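Long-range contacts in SidF, inhibitor of growth family, member 3 (PDB 4FYE), which probably removes a phosphate from membrane phosphoinositides, acting as a phosphatidylinositol phosphate phosphatase of Legionella pneumophila: residues Thr294-Glu299 against Met383-Phe387; Leu305-Gln309 against Leu352-Glu356; Gly621-Phe625 against Gln722-Phe727. The protein carries 1 engineered substitution. One frame throughout, in Å; residues are numbered along the deposited sequence.

In the fold
Contacts 1 and 2 form one neighbourhood, their centres about 14 Å apart, and both use helix 284-311: contact 1 joins its middle to helix 373-387, contact 2 joins a later turn to strand 353-360 of the four-stranded mixed sheet. Strand 353-360 is followed in the chain by helix 373-387, and both segments of contact 2 lie within the loop that contact 1 closes. A probable hydrogen bond from Gln-298 to Glu-356 links the two. Contact 3 comes later in the chain, its centre about 33 Å from both others and across the chain's centre from contact 2. Contacts 1 and 2 thus tie helix 284-311 to helix and sheet, while contact 3 joins two loops elsewhere in the same phosphatase region.

Contact 1 of 3, residues Thr294-Glu299 against Met383-Phe387; sequences TLINQE and MMDAF
Phe-387 pushes its ring between Leu-295, Gln-298 and Glu-299, meeting all three obliquely. CD2 of Leu-295 comes to 3.2 Å from Phe-387 CE2, a very short approach by a leucine with unusual torsions, so its exact fit is doubtful. CZ of the ring rests 3.8 Å from Glu-299 CB, and CD2 lies 3.9 Å from Gln-298 CG. One turn earlier, Met-383 folds back on itself: CG stands opposite its carbonyl carbon (chi1 -47°), and further bends at chi2 and chi3 curl the thioether beside Leu-295, with SD 3.8 Å from Leu-295 CG. The same Met-383 CG meets Thr-294 OG1 at 3.3 Å, the two side chains crossing near a right angle. Gln-298 reaches out with CG trans to the backbone N (chi1 -167°) and turns at chi2, which sets its amide beside Met-384, whose CG is nearly equidistant from OE1 (3.8 Å) and NE2 (3.9 Å). That amide bonds outside the pair, OE1 to Arg-273 and NE2 to Glu-356, while Glu-299 makes a salt bridge with Arg-213. The local axes of 294-299 and 383-387 cross at -57°, with Phe-507 and Tyr-502 of helix 482-514 packed against Leu-295 and Met-383. Thioether, aromatic and aliphatic surfaces thus hold the helices together by van der Waals contact, while the buried polar ends look to third parties for their bonds.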
ATOM      1  N   THR A 294      -5.300   3.686  16.973  1.00 57.73           N
ATOM      2  CA  THR A 294      -4.798   4.088  15.721  1.00 54.26           C
ATOM      3  C   THR A 294      -3.464   4.772  15.904  1.00 56.69           C
ATOM      4  O   THR A 294      -2.570   4.611  15.046  1.00 51.08           O
ATOM      5  CB  THR A 294      -5.826   4.766  14.737  1.00 61.35           C
ATOM      6  OG1 THR A 294      -5.416   6.082  14.358  1.00 66.53           O
ATOM      7  CG2 THR A 294      -7.296   4.721  15.192  1.00 52.82           C
ATOM      8  N   LEU A 295      -3.302   5.473  17.046  1.00 53.33           N
ATOM      9  CA  LEU A 295      -2.024   6.036  17.440  1.00 50.81           C
ATOM     10  C   LEU A 295      -0.988   4.912  17.726  1.00 53.27           C
ATOM     11  O   LEU A 295       0.131   4.912  17.217  1.00 56.75           O
ATOM     12  CB  LEU A 295      -2.201   6.838  18.697  1.00 56.23           C
ATOM     13  CG  LEU A 295      -1.483   8.141  19.014  1.00 54.76           C
ATOM     14  CD1 LEU A 295      -0.918   7.998  20.411  1.00 54.89           C
ATOM     15  CD2 LEU A 295      -0.393   8.522  18.050  1.00 51.59           C
ATOM     16  N   ILE A 296      -1.371   3.944  18.526  1.00 52.18           N
ATOM     17  CA  ILE A 296      -0.580   2.766  18.733  1.00 54.84           C
ATOM     18  C   ILE A 296      -0.081   2.138  17.385  1.00 58.18           C
ATOM     19  O   ILE A 296       1.152   1.993  17.156  1.00 59.65           O
ATOM     20  CB  ILE A 296      -1.364   1.815  19.646  1.00 57.43           C
ATOM     21  CG1 ILE A 296      -1.271   2.343  21.097  1.00 59.37           C
ATOM     22  CG2 ILE A 296      -0.842   0.398  19.521  1.00 59.31           C
ATOM     23  CD1 ILE A 296      -2.254   1.719  22.071  1.00 59.77           C
ATOM     24  N   ASN A 297      -1.009   1.812  16.488  1.00 54.97           N
ATOM     25  CA  ASN A 297      -0.653   1.379  15.150  1.00 48.97           C
ATOM     26  C   ASN A 297       0.137   2.397  14.360  1.00 52.51           C
ATOM     27  O   ASN A 297       1.040   2.005  13.619  1.00 51.33           O
ATOM     28  CB  ASN A 297      -1.892   1.054  14.407  1.00 49.48           C
ATOM     29  CG  ASN A 297      -2.567  -0.160  14.952  1.00 52.07           C
ATOM     30  OD1 ASN A 297      -2.005  -0.909  15.793  1.00 51.39           O
ATOM     31  ND2 ASN A 297      -3.784  -0.397  14.463  1.00 50.19           N
ATOM     32  N   GLN A 298      -0.151   3.698  14.520  1.00 50.76           N
ATOM     33  CA  GLN A 298       0.742   4.697  13.932  1.00 48.17           C
ATOM     34  C   GLN A 298       2.214   4.511  14.390  1.00 47.32           C
ATOM     35  O   GLN A 298       3.116   4.657  13.580  1.00 46.49           O
ATOM     36  CB  GLN A 298       0.306   6.125  14.227  1.00 49.54           C
ATOM     37  CG  GLN A 298       1.070   7.109  13.351  1.00 50.62           C
ATOM     38  CD  GLN A 298       0.943   6.804  11.866  1.00 51.51           C
ATOM     39  OE1 GLN A 298      -0.113   6.372  11.417  1.00 52.81           O
ATOM     40  NE2 GLN A 298       1.998   7.089  11.090  1.00 51.62           N
ATOM     41  N   GLU A 299       2.479   4.191  15.658  1.00 47.92           N
ATOM     42  CA  GLU A 299       3.865   3.955  16.001  1.00 50.92           C
ATOM     43  C   GLU A 299       4.471   2.727  15.322  1.00 49.63           C
ATOM     44  O   GLU A 299       5.615   2.801  14.849  1.00 52.57           O
ATOM     45  CB  GLU A 299       4.261   4.192  17.490  1.00 58.13           C
ATOM     46  CG  GLU A 299       3.752   3.204  18.539  1.00 68.52           C
ATOM     47  CD  GLU A 299       4.460   3.326  19.909  1.00 69.46           C
ATOM     48  OE1 GLU A 299       4.551   2.308  20.622  1.00 85.43           O
ATOM     49  OE2 GLU A 299       4.928   4.406  20.322  1.00 70.82           O
ATOM     50  N   MET A 383      -3.569  11.298  14.021  1.00 62.29           N
ATOM     51  CA  MET A 383      -2.434  10.573  14.613  1.00 62.33           C
ATOM     52  C   MET A 383      -1.100  10.766  13.809  1.00 60.56           C
ATOM     53  O   MET A 383      -0.037  10.943  14.386  1.00 59.30           O
ATOM     54  CB  MET A 383      -2.790   9.100  14.906  1.00 58.94           C
ATOM     55  CG  MET A 383      -4.122   8.874  15.620  1.00 61.19           C
ATOM     56  SD  MET A 383      -4.409   9.684  17.242  1.00 75.13           S
ATOM     57  CE  MET A 383      -4.344  11.401  16.846  1.00 72.70           C
ATOM     58  N   MET A 384      -1.172  10.770  12.483  1.00 56.56           N
ATOM     59  CA  MET A 384      -0.019  11.150  11.682  1.00 55.67           C
ATOM     60  C   MET A 384       0.506  12.515  12.086  1.00 57.53           C
ATOM     61  O   MET A 384       1.730  12.687  12.254  1.00 56.87           O
ATOM     62  CB  MET A 384      -0.316  11.105  10.152  1.00 49.94           C
ATOM     63  CG  MET A 384      -0.464   9.695   9.567  1.00 47.01           C
ATOM     64  SD  MET A 384      -0.779   9.756   7.781  0.80 42.21           S
ATOM     65  CE  MET A 384       0.756  10.547   7.371  1.00 49.52           C
ATOM     66  N   ASP A 385      -0.392  13.491  12.232  1.00 58.12           N
ATOM     67  CA  ASP A 385       0.033  14.863  12.625  1.00 61.07           C
ATOM     68  C   ASP A 385       0.450  14.950  14.102  1.00 60.21           C
ATOM     69  O   ASP A 385       1.216  15.846  14.475  1.00 60.17           O
ATOM     70  CB  ASP A 385      -1.045  15.922  12.323  1.00 64.64           C
ATOM     71  CG  ASP A 385      -0.879  16.598  10.944  1.00 68.79           C
ATOM     72  OD1 ASP A 385       0.257  16.667  10.385  1.00 65.96           O
ATOM     73  OD2 ASP A 385      -1.928  17.070  10.412  1.00 69.49           O
ATOM     74  N   ALA A 386      -0.071  14.039  14.928  1.00 59.93           N
ATOM     75  CA  ALA A 386       0.313  13.922  16.349  1.00 58.05           C
ATOM     76  C   ALA A 386       1.786  13.649  16.459  1.00 60.43           C
ATOM     77  O   ALA A 386       2.487  14.284  17.289  1.00 62.62           O
ATOM     78  CB  ALA A 386      -0.448  12.780  17.009  1.00 54.47           C
ATOM     79  N   PHE A 387       2.271  12.722  15.619  1.00 53.37           N
ATOM     80  CA  PHE A 387       3.703  12.398  15.624  1.00 54.95           C
ATOM     81  C   PHE A 387       4.534  13.360  14.804  1.00 53.81           C
ATOM     82  O   PHE A 387       5.748  13.463  15.042  1.00 57.39           O
ATOM     83  CB  PHE A 387       3.969  10.961  15.146  1.00 53.39           C
ATOM     84  CG  PHE A 387       3.860   9.904  16.241  1.00 53.05           C
ATOM     85  CD1 PHE A 387       4.889   9.744  17.206  1.00 52.03           C
ATOM     86  CD2 PHE A 387       2.766   9.037  16.291  1.00 48.77           C
ATOM     87  CE1 PHE A 387       4.827   8.729  18.178  1.00 48.20           C
ATOM     88  CE2 PHE A 387       2.704   8.025  17.281  1.00 51.97           C
ATOM     89  CZ  PHE A 387       3.748   7.861  18.210  1.00 49.14           C
TER

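Contact 2 of 3, residues Leu305-Gln309 against Leu352-Glu356; sequences LAQRQ and LSVTE
Leu-305 lays its CB against Val-354, 3.6 Å from the valine CG2, and stretches onward along the strand to Glu-356. With CG beside its own backbone N and opposite the carbonyl carbon (chi1 -59°), its CD1 is carried to 3.8 Å from Glu-356 CB, the two side chains crossing near a right angle. Val-354 points at the helix, its CG2 also touching the backbone of Ala-306, 3.8 Å from the N. One turn further on, Gln-309 supplies the polar part. Its chain is extended, and the amide it carries meets the strand's main chain at Ser-353: NE2 donates to Ser-353 O over 3.0 Å, nearly straight at 160°. The oxygen lies almost in the amide plane, whereas the donor is tilted 27° from the carbonyl plane. On the amide's other branch, a water donates to Gln-309 OE1 (2.8 Å) and accepts from Ser-353 N (2.9 Å). Main-chain N and O of one residue are thus both addressed by a single glutamine, directly and through water, which should fix the rotation of its amide. The Glu-356 carboxylate is engaged elsewhere, in a salt bridge with Arg-273 and hydrogen bonds with Tyr-410 and Thr-643. Helix 284-311 runs across strand 353-360, their local axes 8.5 Å apart. The strand is flanked by strands 402-416 and 641-645, against which Ala-306 (on Val-408) and Leu-305 (on Ala-641) also pack, and Leu-305 further touches Phe-267 on strand 260-268 of the six-stranded sheet.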
ATOM      1  N   LEU A 305       8.663   2.002   8.779  1.00 39.04           N
ATOM      2  CA  LEU A 305       9.393   2.806   7.828  1.00 39.69           C
ATOM      3  C   LEU A 305      10.882   2.875   8.141  1.00 43.24           C
ATOM      4  O   LEU A 305      11.737   2.861   7.240  1.00 46.95           O
ATOM      5  CB  LEU A 305       8.823   4.181   7.763  1.00 43.69           C
ATOM      6  CG  LEU A 305       7.358   4.408   7.371  1.00 47.96           C
ATOM      7  CD1 LEU A 305       7.278   5.642   6.535  1.00 45.10           C
ATOM      8  CD2 LEU A 305       6.585   3.332   6.645  1.00 43.70           C
ATOM      9  N   ALA A 306      11.236   2.877   9.421  1.00 45.92           N
ATOM     10  CA  ALA A 306      12.658   2.954   9.793  1.00 42.73           C
ATOM     11  C   ALA A 306      13.388   1.704   9.353  1.00 44.80           C
ATOM     12  O   ALA A 306      14.524   1.784   8.923  1.00 45.85           O
ATOM     13  CB  ALA A 306      12.809   3.142  11.289  1.00 42.55           C
ATOM     14  N   GLN A 307      12.741   0.533   9.477  1.00 47.88           N
ATOM     15  CA  GLN A 307      13.340  -0.769   9.026  1.00 42.33           C
ATOM     16  C   GLN A 307      13.508  -0.723   7.518  1.00 40.71           C
ATOM     17  O   GLN A 307      14.513  -1.203   7.032  1.00 45.56           O
ATOM     18  CB  GLN A 307      12.487  -2.040   9.441  1.00 40.16           C
ATOM     19  CG  GLN A 307      13.284  -3.379   9.510  1.00 38.72           C
ATOM     20  CD  GLN A 307      14.195  -3.537  10.753  1.00 43.28           C
ATOM     21  OE1 GLN A 307      13.765  -3.368  11.905  1.00 49.88           O
ATOM     22  NE2 GLN A 307      15.453  -3.901  10.531  1.00 43.69           N
ATOM     23  N   ARG A 308      12.527  -0.194   6.764  1.00 38.95           N
ATOM     24  CA  ARG A 308      12.687  -0.132   5.302  1.00 40.84           C
ATOM     25  C   ARG A 308      13.990   0.717   5.020  1.00 42.69           C
ATOM     26  O   ARG A 308      14.822   0.352   4.207  1.00 42.58           O
ATOM     27  CB  ARG A 308      11.452   0.479   4.585  1.00 36.86           C
ATOM     28  CG  ARG A 308      11.739   0.906   3.126  1.00 36.00           C
ATOM     29  CD  ARG A 308      10.485   1.244   2.198  1.00 32.99           C
ATOM     30  NE  ARG A 308      10.617   2.611   2.139  1.00 45.43           N
ATOM     31  CZ  ARG A 308      10.961   3.399   1.159  1.00 46.51           C
ATOM     32  NH1 ARG A 308      10.944   3.083  -0.139  1.00 43.42           N
ATOM     33  NH2 ARG A 308      11.116   4.625   1.571  1.00 50.54           N
ATOM     34  N   GLN A 309      14.170   1.802   5.768  1.00 41.13           N
ATOM     35  CA  GLN A 309      15.250   2.692   5.527  1.00 43.90           C
ATOM     36  C   GLN A 309      16.554   1.946   5.765  1.00 47.16           C
ATOM     37  O   GLN A 309      17.459   2.081   4.972  1.00 49.14           O
ATOM     38  CB  GLN A 309      15.100   3.924   6.417  1.00 48.39           C
ATOM     39  CG  GLN A 309      16.053   5.057   6.097  1.00 58.19           C
ATOM     40  CD  GLN A 309      15.691   6.338   6.828  1.00 57.48           C
ATOM     41  OE1 GLN A 309      16.330   6.688   7.801  1.00 53.23           O
ATOM     42  NE2 GLN A 309      14.623   7.011   6.377  1.00 60.16           N
ATOM     43  N   LEU A 352      17.690   9.196  13.309  1.00 54.52           N
ATOM     44  CA  LEU A 352      16.970   8.549  12.243  1.00 53.95           C
ATOM     45  C   LEU A 352      15.765   9.360  11.998  1.00 57.12           C
ATOM     46  O   LEU A 352      15.151   9.845  12.971  1.00 55.01           O
ATOM     47  CB  LEU A 352      16.511   7.189  12.668  1.00 53.84           C
ATOM     48  CG  LEU A 352      17.323   6.024  12.114  1.00 62.30           C
ATOM     49  CD1 LEU A 352      18.739   6.401  11.714  1.00 62.86           C
ATOM     50  CD2 LEU A 352      17.349   4.936  13.178  1.00 64.59           C
ATOM     51  N   SER A 353      15.420   9.537  10.722  1.00 50.03           N
ATOM     52  CA  SER A 353      14.160  10.161  10.502  1.00 57.60           C
ATOM     53  C   SER A 353      13.501   9.681   9.267  1.00 53.34           C
ATOM     54  O   SER A 353      14.136   9.276   8.315  1.00 56.16           O
ATOM     55  CB  SER A 353      14.206  11.710  10.589  1.00 61.16           C
ATOM     56  OG  SER A 353      15.276  12.202   9.884  1.00 68.32           O
ATOM     57  N   VAL A 354      12.193   9.756   9.299  1.00 50.03           N
ATOM     58  CA  VAL A 354      11.455   9.025   8.403  1.00 50.74           C
ATOM     59  C   VAL A 354      10.407   9.960   7.943  1.00 50.72           C
ATOM     60  O   VAL A 354       9.962  10.772   8.721  1.00 51.90           O
ATOM     61  CB  VAL A 354      10.968   7.813   9.196  1.00 49.03           C
ATOM     62  CG1 VAL A 354       9.506   7.858   9.533  1.00 46.23           C
ATOM     63  CG2 VAL A 354      11.446   6.559   8.514  1.00 47.16           C
ATOM     64  N   THR A 355      10.046   9.900   6.667  1.00 51.46           N
ATOM     65  CA  THR A 355       8.845  10.648   6.221  1.00 48.07           C
ATOM     66  C   THR A 355       7.795   9.827   5.492  1.00 48.75           C
ATOM     67  O   THR A 355       8.082   9.123   4.540  1.00 45.58           O
ATOM     68  CB  THR A 355       9.128  12.068   5.651  1.00 52.80           C
ATOM     69  OG1 THR A 355       8.260  12.372   4.534  1.00 57.12           O
ATOM     70  CG2 THR A 355      10.586  12.330   5.331  1.00 49.34           C
ATOM     71  N   GLU A 356       6.567   9.853   6.005  1.00 49.92           N
ATOM     72  CA  GLU A 356       5.510   9.079   5.407  1.00 47.51           C
ATOM     73  C   GLU A 356       4.581   9.931   4.558  1.00 48.08           C
ATOM     74  O   GLU A 356       4.105  10.962   5.028  1.00 50.19           O
ATOM     75  CB  GLU A 356       4.710   8.380   6.477  1.00 48.70           C
ATOM     76  CG  GLU A 356       3.603   7.509   5.914  1.00 43.02           C
ATOM     77  CD  GLU A 356       2.569   7.025   6.962  1.00 49.50           C
ATOM     78  OE1 GLU A 356       1.625   6.321   6.509  1.00 43.77           O
ATOM     79  OE2 GLU A 356       2.691   7.296   8.210  1.00 47.39           O
TER
HETATM   80  O   HOH W   1      17.343   9.141   8.565  1.00 52.65           O

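Contact 3 of 3, residues Gly621-Phe625 against Gln722-Phe727; sequences GKNNF and QDKANF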
ATOM      1  N   GLY A 621     -14.282  11.178 -14.531  1.00 45.80           N
ATOM      2  CA  GLY A 621     -14.103   9.738 -14.719  1.00 44.37           C
ATOM      3  C   GLY A 621     -12.796   9.466 -15.390  1.00 46.22           C
ATOM      4  O   GLY A 621     -12.015   8.644 -14.937  1.00 47.80           O
ATOM      5  N   LYS A 622     -12.517  10.255 -16.413  1.00 49.26           N
ATOM      6  CA  LYS A 622     -11.360  10.049 -17.264  1.00 51.00           C
ATOM      7  C   LYS A 622     -10.028  10.346 -16.559  1.00 50.75           C
ATOM      8  O   LYS A 622      -8.971  10.027 -17.100  1.00 51.39           O
ATOM      9  CB  LYS A 622     -11.504  10.885 -18.552  1.00 48.99           C
ATOM     10  CG  LYS A 622     -11.091  12.354 -18.445  1.00 54.10           C
ATOM     11  CD  LYS A 622     -11.673  13.160 -19.613  1.00 62.13           C
ATOM     12  CE  LYS A 622     -11.350  14.657 -19.586  1.00 70.12           C
ATOM     13  NZ  LYS A 622     -12.362  15.399 -20.398  1.00 77.93           N
ATOM     14  N   ASN A 623     -10.092  10.976 -15.388  1.00 46.61           N
ATOM     15  CA  ASN A 623      -8.879  11.286 -14.600  1.00 45.86           C
ATOM     16  C   ASN A 623      -8.830  10.577 -13.308  1.00 43.87           C
ATOM     17  O   ASN A 623      -8.007  10.894 -12.488  1.00 45.95           O
ATOM     18  CB  ASN A 623      -8.763  12.789 -14.278  1.00 44.11           C
ATOM     19  CG  ASN A 623      -8.656  13.613 -15.515  1.00 49.58           C
ATOM     20  OD1 ASN A 623      -9.235  14.700 -15.612  1.00 53.97           O
ATOM     21  ND2 ASN A 623      -7.954  13.081 -16.508  1.00 50.18           N
ATOM     22  N   ASN A 624      -9.740   9.643 -13.103  1.00 44.51           N
ATOM     23  CA  ASN A 624      -9.838   8.962 -11.826  1.00 44.48           C
ATOM     24  C   ASN A 624      -8.574   8.527 -11.046  1.00 50.07           C
ATOM     25  O   ASN A 624      -8.418   8.816  -9.845  1.00 63.84           O
ATOM     26  CB  ASN A 624     -10.873   7.847 -11.882  1.00 40.91           C
ATOM     27  CG  ASN A 624     -11.454   7.515 -10.530  1.00 44.30           C
ATOM     28  OD1 ASN A 624     -12.056   6.419 -10.336  1.00 54.24           O
ATOM     29  ND2 ASN A 624     -11.331   8.427  -9.597  1.00 41.57           N
ATOM     30  N   PHE A 625      -7.615   7.817 -11.495  1.00 42.48           N
ATOM     31  CA  PHE A 625      -6.719   7.756 -10.216  1.00 37.65           C
ATOM     32  C   PHE A 625      -5.518   8.700 -10.302  1.00 41.45           C
ATOM     33  O   PHE A 625      -4.493   8.526  -9.593  1.00 44.65           O
ATOM     34  CB  PHE A 625      -6.209   6.312 -10.000  1.00 37.40           C
ATOM     35  CG  PHE A 625      -7.264   5.323  -9.503  1.00 34.53           C
ATOM     36  CD1 PHE A 625      -7.083   4.678  -8.271  1.00 30.99           C
ATOM     37  CD2 PHE A 625      -8.440   5.083 -10.219  1.00 33.05           C
ATOM     38  CE1 PHE A 625      -7.984   3.744  -7.799  1.00 31.60           C
ATOM     39  CE2 PHE A 625      -9.371   4.150  -9.749  1.00 34.53           C
ATOM     40  CZ  PHE A 625      -9.153   3.470  -8.541  1.00 31.88           C
ATOM     41  N   GLN A 722     -15.079   2.961 -12.726  1.00 42.49           N
ATOM     42  CA  GLN A 722     -15.923   4.129 -12.927  1.00 44.78           C
ATOM     43  C   GLN A 722     -15.916   4.566 -14.346  1.00 52.08           C
ATOM     44  O   GLN A 722     -16.927   5.014 -14.826  1.00 52.96           O
ATOM     45  CB  GLN A 722     -15.456   5.325 -12.089  1.00 40.94           C
ATOM     46  CG  GLN A 722     -15.749   5.138 -10.595  1.00 42.39           C
ATOM     47  CD  GLN A 722     -17.188   4.798 -10.306  1.00 44.79           C
ATOM     48  OE1 GLN A 722     -17.498   3.667  -9.971  1.00 45.24           O
ATOM     49  NE2 GLN A 722     -18.076   5.770 -10.442  1.00 46.88           N
ATOM     50  N   ASP A 723     -14.743   4.522 -14.978  1.00 50.77           N
ATOM     51  CA  ASP A 723     -14.598   4.746 -16.402  1.00 48.72           C
ATOM     52  C   ASP A 723     -13.713   3.634 -17.085  1.00 49.56           C
ATOM     53  O   ASP A 723     -12.515   3.456 -16.744  1.00 44.30           O
ATOM     54  CB  ASP A 723     -14.025   6.138 -16.623  1.00 51.90           C
ATOM     55  CG  ASP A 723     -13.737   6.408 -18.074  1.00 53.89           C
ATOM     56  OD1 ASP A 723     -13.791   5.429 -18.873  1.00 61.51           O
ATOM     57  OD2 ASP A 723     -13.414   7.565 -18.424  1.00 58.35           O
ATOM     58  N   LYS A 724     -14.304   2.890 -18.034  1.00 46.31           N
ATOM     59  CA  LYS A 724     -13.767   1.559 -18.395  1.00 43.94           C
ATOM     60  C   LYS A 724     -12.420   1.761 -19.148  1.00 45.37           C
ATOM     61  O   LYS A 724     -11.553   0.910 -19.177  1.00 42.47           O
ATOM     62  CB  LYS A 724     -14.749   0.727 -19.219  1.00 44.67           C
ATOM     63  CG  LYS A 724     -15.030   1.380 -20.550  1.00 55.03           C
ATOM     64  CD  LYS A 724     -15.850   0.500 -21.479  1.00 57.58           C
ATOM     65  CE  LYS A 724     -15.785   1.120 -22.887  1.00 61.07           C
ATOM     66  NZ  LYS A 724     -16.582   0.489 -23.975  1.00 57.72           N
ATOM     67  N   ALA A 725     -12.226   2.946 -19.697  1.00 46.08           N
ATOM     68  CA  ALA A 725     -11.024   3.219 -20.431  1.00 41.17           C
ATOM     69  C   ALA A 725      -9.783   3.395 -19.538  1.00 41.12           C
ATOM     70  O   ALA A 725      -8.648   3.396 -20.059  1.00 43.72           O
ATOM     71  CB  ALA A 725     -11.281   4.427 -21.290  1.00 39.47           C
ATOM     72  N   ASN A 726     -10.010   3.511 -18.215  1.00 39.98           N
ATOM     73  CA  ASN A 726      -8.939   3.504 -17.186  1.00 40.33           C
ATOM     74  C   ASN A 726      -8.219   2.201 -16.920  1.00 43.17           C
ATOM     75  O   ASN A 726      -7.135   2.260 -16.319  1.00 47.52           O
ATOM     76  CB  ASN A 726      -9.422   4.038 -15.837  1.00 42.47           C
ATOM     77  CG  ASN A 726      -9.713   5.540 -15.875  1.00 46.00           C
ATOM     78  OD1 ASN A 726      -9.152   6.242 -16.703  1.00 48.25           O
ATOM     79  ND2 ASN A 726     -10.593   6.032 -14.967  1.00 43.82           N
ATOM     80  N   PHE A 727      -8.783   1.046 -17.348  1.00 40.65           N
ATOM     81  CA  PHE A 727      -8.168  -0.231 -17.047  1.00 36.49           C
ATOM     82  C   PHE A 727      -8.272  -1.238 -18.196  1.00 39.27           C
ATOM     83  O   PHE A 727      -9.297  -1.332 -18.887  1.00 38.54           O
ATOM     84  CB  PHE A 727      -8.809  -0.792 -15.775  1.00 38.29           C
ATOM     85  CG  PHE A 727      -8.513   0.029 -14.542  1.00 45.06           C
ATOM     86  CD1 PHE A 727      -7.341  -0.139 -13.850  1.00 43.50           C
ATOM     87  CD2 PHE A 727      -9.441   0.967 -14.070  1.00 43.55           C
ATOM     88  CE1 PHE A 727      -7.078   0.638 -12.716  1.00 47.87           C
ATOM     89  CE2 PHE A 727      -9.201   1.708 -12.937  1.00 40.25           C
ATOM     90  CZ  PHE A 727      -7.994   1.561 -12.275  1.00 41.17           C
TER
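Gly-621 O is gripped from opposite faces of its carbonyl plane by two donors, one from each loop. From across the contact comes Asn-726 ND2, 3.0 Å from Gly-621 O with an N-H...O angle of 156°; from its own loop comes Asn-624 N at 3.1 Å, the bond of a tight 3-10 turn. Gly-621 O lies close to the plane of the Asn-726 amide, whose rotation is settled at the other end too, since OD1 accepts from Arg-683. The same ND2 rests 3.6 Å from Asn-624 CB. Where the backbones come closest, at Gly-621 and Asp-723, the aspartate CB packs 3.6 Å from Gly-621 O. Asp-723 opens an Asx turn: with CG trans to its backbone N (chi1 175°), OD1 curls over to accept from Ala-725 N at 3.0 Å, which approaches from above the carboxylate plane and supports the start of the 3-10 segment 724-726. Its second oxygen, OD2, faces the other loop and lies 3.4 Å from Lys-622 CA. Deeper in, Phe-625 and Phe-727 make an offset edge-to-face pair, the edge of Phe-727 toward the face of Phe-625, with centroids 5.7 Å apart and planes 88° to one another. Phe-625, at the N-cap position of helix 626-637, also meets Phe-719 edge-to-face. Phe-727 is in cation-pi contact with Arg-655 and Lys-659 of helix 652-668, the same helix whose Leu-656 also touches Phe-625.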